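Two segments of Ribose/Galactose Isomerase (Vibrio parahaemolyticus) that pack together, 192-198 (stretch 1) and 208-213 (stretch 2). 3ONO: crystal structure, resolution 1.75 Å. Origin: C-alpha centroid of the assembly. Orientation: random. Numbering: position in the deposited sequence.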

ATOM      1  N   PHE A 192     -23.857   6.695 -22.982  1.00 31.04           N
ATOM      2  CA  PHE A 192     -22.682   7.056 -23.776  1.00 29.41           C
ATOM      3  C   PHE A 192     -23.064   8.031 -24.883  1.00 34.11           C
ATOM      4  O   PHE A 192     -22.430   9.073 -25.070  1.00 31.81           O
ATOM      5  N   GLN A 193     -24.103   7.677 -25.629  1.00 33.30           N
ATOM      6  CA  GLN A 193     -24.516   8.491 -26.766  1.00 36.84           C
ATOM      7  C   GLN A 193     -24.919   9.901 -26.330  1.00 38.69           C
ATOM      8  O   GLN A 193     -24.601  10.882 -27.003  1.00 38.36           O
ATOM      9  N   GLU A 194     -25.594  10.000 -25.191  1.00 38.19           N
ATOM     10  CA  GLU A 194     -26.063  11.292 -24.720  1.00 44.98           C
ATOM     11  C   GLU A 194     -24.891  12.226 -24.441  1.00 43.62           C
ATOM     12  O   GLU A 194     -24.934  13.408 -24.779  1.00 45.36           O
ATOM     13  N   CYS A 195     -23.843  11.690 -23.817  1.00 34.92           N
ATOM     14  CA  CYS A 195     -22.647  12.472 -23.548  1.00 31.26           C
ATOM     15  C   CYS A 195     -21.950  12.809 -24.868  1.00 31.16           C
ATOM     16  O   CYS A 195     -21.685  13.972 -25.161  1.00 35.47           O
ATOM     17  N   PHE A 196     -21.681  11.791 -25.677  1.00 28.47           N
ATOM     18  CA  PHE A 196     -20.918  11.983 -26.898  1.00 31.68           C
ATOM     19  C   PHE A 196     -21.549  13.002 -27.849  1.00 34.50           C
ATOM     20  O   PHE A 196     -20.916  13.974 -28.262  1.00 37.95           O
ATOM     21  N   PHE A 197     -22.797  12.765 -28.209  1.00 34.50           N
ATOM     22  CA  PHE A 197     -23.431  13.609 -29.214  1.00 35.78           C
ATOM     23  C   PHE A 197     -23.643  15.052 -28.755  1.00 37.92           C
ATOM     24  O   PHE A 197     -23.641  15.980 -29.571  1.00 42.00           O
ATOM     25  N   ALA A 198     -23.806  15.238 -27.455  1.00 38.07           N
ATOM     26  CA  ALA A 198     -23.999  16.560 -26.881  1.00 40.21           C
ATOM     27  C   ALA A 198     -22.718  17.382 -26.874  1.00 43.82           C
ATOM     28  O   ALA A 198     -22.761  18.615 -26.905  1.00 45.42           O
ATOM     29  N   TYR A 208     -18.699   9.027 -37.985  1.00 35.48           N
ATOM     30  CA  TYR A 208     -18.312   7.627 -37.901  1.00 34.47           C
ATOM     31  C   TYR A 208     -19.160   6.899 -36.863  1.00 35.19           C
ATOM     32  O   TYR A 208     -19.683   5.820 -37.138  1.00 32.42           O
ATOM     33  N   VAL A 209     -19.272   7.480 -35.669  1.00 29.73           N
ATOM     34  CA  VAL A 209     -20.105   6.893 -34.614  1.00 28.82           C
ATOM     35  C   VAL A 209     -21.552   6.720 -35.093  1.00 33.49           C
ATOM     36  O   VAL A 209     -22.136   5.647 -34.940  1.00 33.30           O
ATOM     37  N   LYS A 210     -22.114   7.760 -35.705  1.00 32.94           N
ATOM     38  CA  LYS A 210     -23.477   7.680 -36.251  1.00 39.02           C
ATOM     39  C   LYS A 210     -23.659   6.490 -37.198  1.00 42.29           C
ATOM     40  O   LYS A 210     -24.685   5.804 -37.161  1.00 43.35           O
ATOM     41  N   SER A 211     -22.658   6.246 -38.035  1.00 34.62           N
ATOM     42  CA  SER A 211     -22.733   5.170 -39.007  1.00 35.35           C
ATOM     43  C   SER A 211     -22.820   3.784 -38.369  1.00 39.62           C
ATOM     44  O   SER A 211     -23.254   2.825 -39.014  1.00 41.74           O
ATOM     45  N   LEU A 212     -22.380   3.665 -37.115  1.00 35.03           N
ATOM     46  CA  LEU A 212     -22.457   2.393 -36.407  1.00 36.47           C
ATOM     47  C   LEU A 212     -23.843   2.130 -35.799  1.00 44.40           C
ATOM     48  O   LEU A 212     -24.183   0.987 -35.480  1.00 50.51           O
ATOM     49  N   LEU A 213     -24.640   3.183 -35.640  1.00 43.46           N
ATOM     50  CA  LEU A 213     -25.893   3.089 -34.885  1.00 45.38           C
ATOM     51  C   LEU A 213     -27.125   2.932 -35.781  1.00 52.58           C
ATOM     52  O   LEU A 213     -27.016   2.945 -37.005  1.00 56.27           O
TER

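The two stretches carry helices of one chain running roughly antiparallel, with 148° between their N-to-C directions. Their axes come no closer than 12.0 Å. In the nearest CA pairs, CA of Gln193 is 9.1 Å from CA of Val209, and CA of Phe197 is 9.2 Å from CA of Lys210. At that spacing the backbones cannot touch, so the contact, which buries 290 Å² summed over both sides, is made by side chains. No hydrogen bond crosses it.

Tyr208 opens stretch 2 without joining the contact. Its CA-to-CB bond points sideways, chi1 is t (166°), and its side chain makes no contact with stretch 1; its OH is hydrogen-bonded elsewhere in the structure.

Val209 points toward stretch 1 and, with chi1 at 172° (t), meets two aromatic rings. Its CB lies 3.7 Å from CE2 of Phe196, and its CG1 lies 3.8 Å from CZ of Phe197. Both approaches are oblique to the rings. Phe196 (chi1 t, chi2 71°) and Phe197 (chi1 m, chi2 -60°) both direct their CA-to-CB bonds toward stretch 2. Val209 and Phe196 are both buried.

Lys210 leaves its backbone sideways. Chi1 is m, and the remaining chi angles are all t, so the chain is extended beyond CG. Contact comes through its aliphatic part: CG is 3.5 Å from CE1 of Phe197, again obliquely, while NZ lies well beyond that point and finds no polar partner in stretch 1.

Ser211 and Leu212 are out of reach of stretch 1. Ser211, with chi1 p (81°), turns its hydroxyl back toward its own backbone, where OG donates a hydrogen bond to O of Tyr208 at 2.7 Å. Leu212 is m,t and makes no contact with stretch 1.

Leu213 points toward stretch 1 again. In the m,t rotamer, it sets CD1 3.9 Å from CE2 of Phe197, at the ring edge and near its plane. Both methyls of Leu213 also lie close to the Gln193 amide, CD2 at 3.4 Å from NE2 and CD1 at 3.5 Å from the same atom. Gln193 starts sideways, but chi1 m and chi2 t carry its end nearer to stretch 2. Because that amide nitrogen is hydrogen-bonded elsewhere in the structure, its closeness to the methyls leaves no unmet polar demand. Phe197 thus touches Val209, Lys210 and Leu213, the three residues of stretch 2 that make the contact.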

ATOM      1  CB  PHE A 192     -22.014   5.831 -24.407  1.00 30.33           C
ATOM      2  CG  PHE A 192     -20.840   6.182 -25.287  1.00 29.74           C
ATOM      3  CD1 PHE A 192     -19.569   6.313 -24.736  1.00 31.49           C
ATOM      4  CD2 PHE A 192     -21.009   6.417 -26.641  1.00 32.39           C
ATOM      5  CE1 PHE A 192     -18.488   6.651 -25.525  1.00 28.85           C
ATOM      6  CE2 PHE A 192     -19.928   6.758 -27.444  1.00 31.33           C
ATOM      7  CZ  PHE A 192     -18.663   6.875 -26.879  1.00 29.34           C
ATOM      8  CB  GLN A 193     -25.640   7.801 -27.531  1.00 36.54           C
ATOM      9  CG  GLN A 193     -25.170   6.548 -28.257  1.00 38.06           C
ATOM     10  CD  GLN A 193     -26.304   5.774 -28.877  1.00 44.01           C
ATOM     11  OE1 GLN A 193     -27.346   6.342 -29.204  1.00 48.11           O
ATOM     12  NE2 GLN A 193     -26.107   4.468 -29.052  1.00 41.20           N
ATOM     13  CB  GLU A 194     -26.926  11.130 -23.467  1.00 52.48           C
ATOM     14  CG  GLU A 194     -27.608  12.415 -23.028  1.00 71.48           C
ATOM     15  CD  GLU A 194     -28.403  12.253 -21.741  1.00 87.77           C
ATOM     16  OE1 GLU A 194     -28.607  11.096 -21.306  1.00 91.92           O
ATOM     17  OE2 GLU A 194     -28.820  13.286 -21.165  1.00 92.70           O
ATOM     18  CB  CYS A 195     -21.700  11.695 -22.618  1.00 30.99           C
ATOM     19  SG  CYS A 195     -20.054  12.427 -22.415  1.00 35.66           S
ATOM     20  CB  PHE A 196     -20.741  10.656 -27.641  1.00 32.32           C
ATOM     21  CG  PHE A 196     -20.062  10.802 -28.964  1.00 29.84           C
ATOM     22  CD1 PHE A 196     -18.714  11.104 -29.029  1.00 28.42           C
ATOM     23  CD2 PHE A 196     -20.777  10.670 -30.156  1.00 30.56           C
ATOM     24  CE1 PHE A 196     -18.079  11.256 -30.265  1.00 25.62           C
ATOM     25  CE2 PHE A 196     -20.155  10.807 -31.385  1.00 30.70           C
ATOM     26  CZ  PHE A 196     -18.816  11.101 -31.456  1.00 33.24           C
ATOM     27  CB  PHE A 197     -24.721  12.966 -29.717  1.00 38.05           C
ATOM     28  CG  PHE A 197     -24.483  11.789 -30.620  1.00 35.74           C
ATOM     29  CD1 PHE A 197     -23.776  11.941 -31.802  1.00 35.59           C
ATOM     30  CD2 PHE A 197     -24.955  10.533 -30.287  1.00 37.91           C
ATOM     31  CE1 PHE A 197     -23.552  10.864 -32.638  1.00 38.80           C
ATOM     32  CE2 PHE A 197     -24.730   9.454 -31.110  1.00 37.16           C
ATOM     33  CZ  PHE A 197     -24.026   9.621 -32.296  1.00 39.23           C
ATOM     34  CB  ALA A 198     -24.546  16.441 -25.468  1.00 44.21           C
ATOM     35  CB  TYR A 208     -16.826   7.480 -37.547  1.00 30.97           C
ATOM     36  CG  TYR A 208     -16.460   6.076 -37.131  1.00 28.18           C
ATOM     37  CD1 TYR A 208     -16.508   5.028 -38.041  1.00 30.35           C
ATOM     38  CD2 TYR A 208     -16.059   5.799 -35.818  1.00 26.09           C
ATOM     39  CE1 TYR A 208     -16.182   3.738 -37.672  1.00 29.53           C
ATOM     40  CE2 TYR A 208     -15.722   4.511 -35.437  1.00 25.78           C
ATOM     41  CZ  TYR A 208     -15.784   3.488 -36.360  1.00 28.06           C
ATOM     42  OH  TYR A 208     -15.465   2.205 -35.994  1.00 27.46           O
ATOM     43  CB  VAL A 209     -20.048   7.702 -33.315  1.00 29.30           C
ATOM     44  CG1 VAL A 209     -21.079   7.181 -32.317  1.00 34.30           C
ATOM     45  CG2 VAL A 209     -18.633   7.640 -32.725  1.00 29.78           C
ATOM     46  CB  LYS A 210     -23.863   8.975 -36.977  1.00 50.25           C
ATOM     47  CG  LYS A 210     -24.178  10.129 -36.041  1.00 59.96           C
ATOM     48  CD  LYS A 210     -24.720  11.361 -36.769  1.00 68.14           C
ATOM     49  CE  LYS A 210     -24.986  12.490 -35.767  1.00 74.85           C
ATOM     50  NZ  LYS A 210     -25.825  13.594 -36.311  1.00 80.90           N
ATOM     51  CB  SER A 211     -21.553   5.247 -39.982  1.00 36.25           C
ATOM     52  OG  SER A 211     -20.368   4.685 -39.438  1.00 35.67           O
ATOM     53  CB  LEU A 212     -21.391   2.332 -35.299  1.00 36.03           C
ATOM     54  CG  LEU A 212     -19.926   2.465 -35.739  1.00 32.49           C
ATOM     55  CD1 LEU A 212     -19.029   2.560 -34.489  1.00 29.30           C
ATOM     56  CD2 LEU A 212     -19.511   1.305 -36.612  1.00 34.62           C
ATOM     57  CB  LEU A 213     -26.042   4.316 -33.994  1.00 45.45           C
ATOM     58  CG  LEU A 213     -24.923   4.415 -32.964  1.00 48.89           C
ATOM     59  CD1 LEU A 213     -25.012   5.701 -32.174  1.00 49.86           C
ATOM     60  CD2 LEU A 213     -24.986   3.218 -32.040  1.00 49.23           C
TER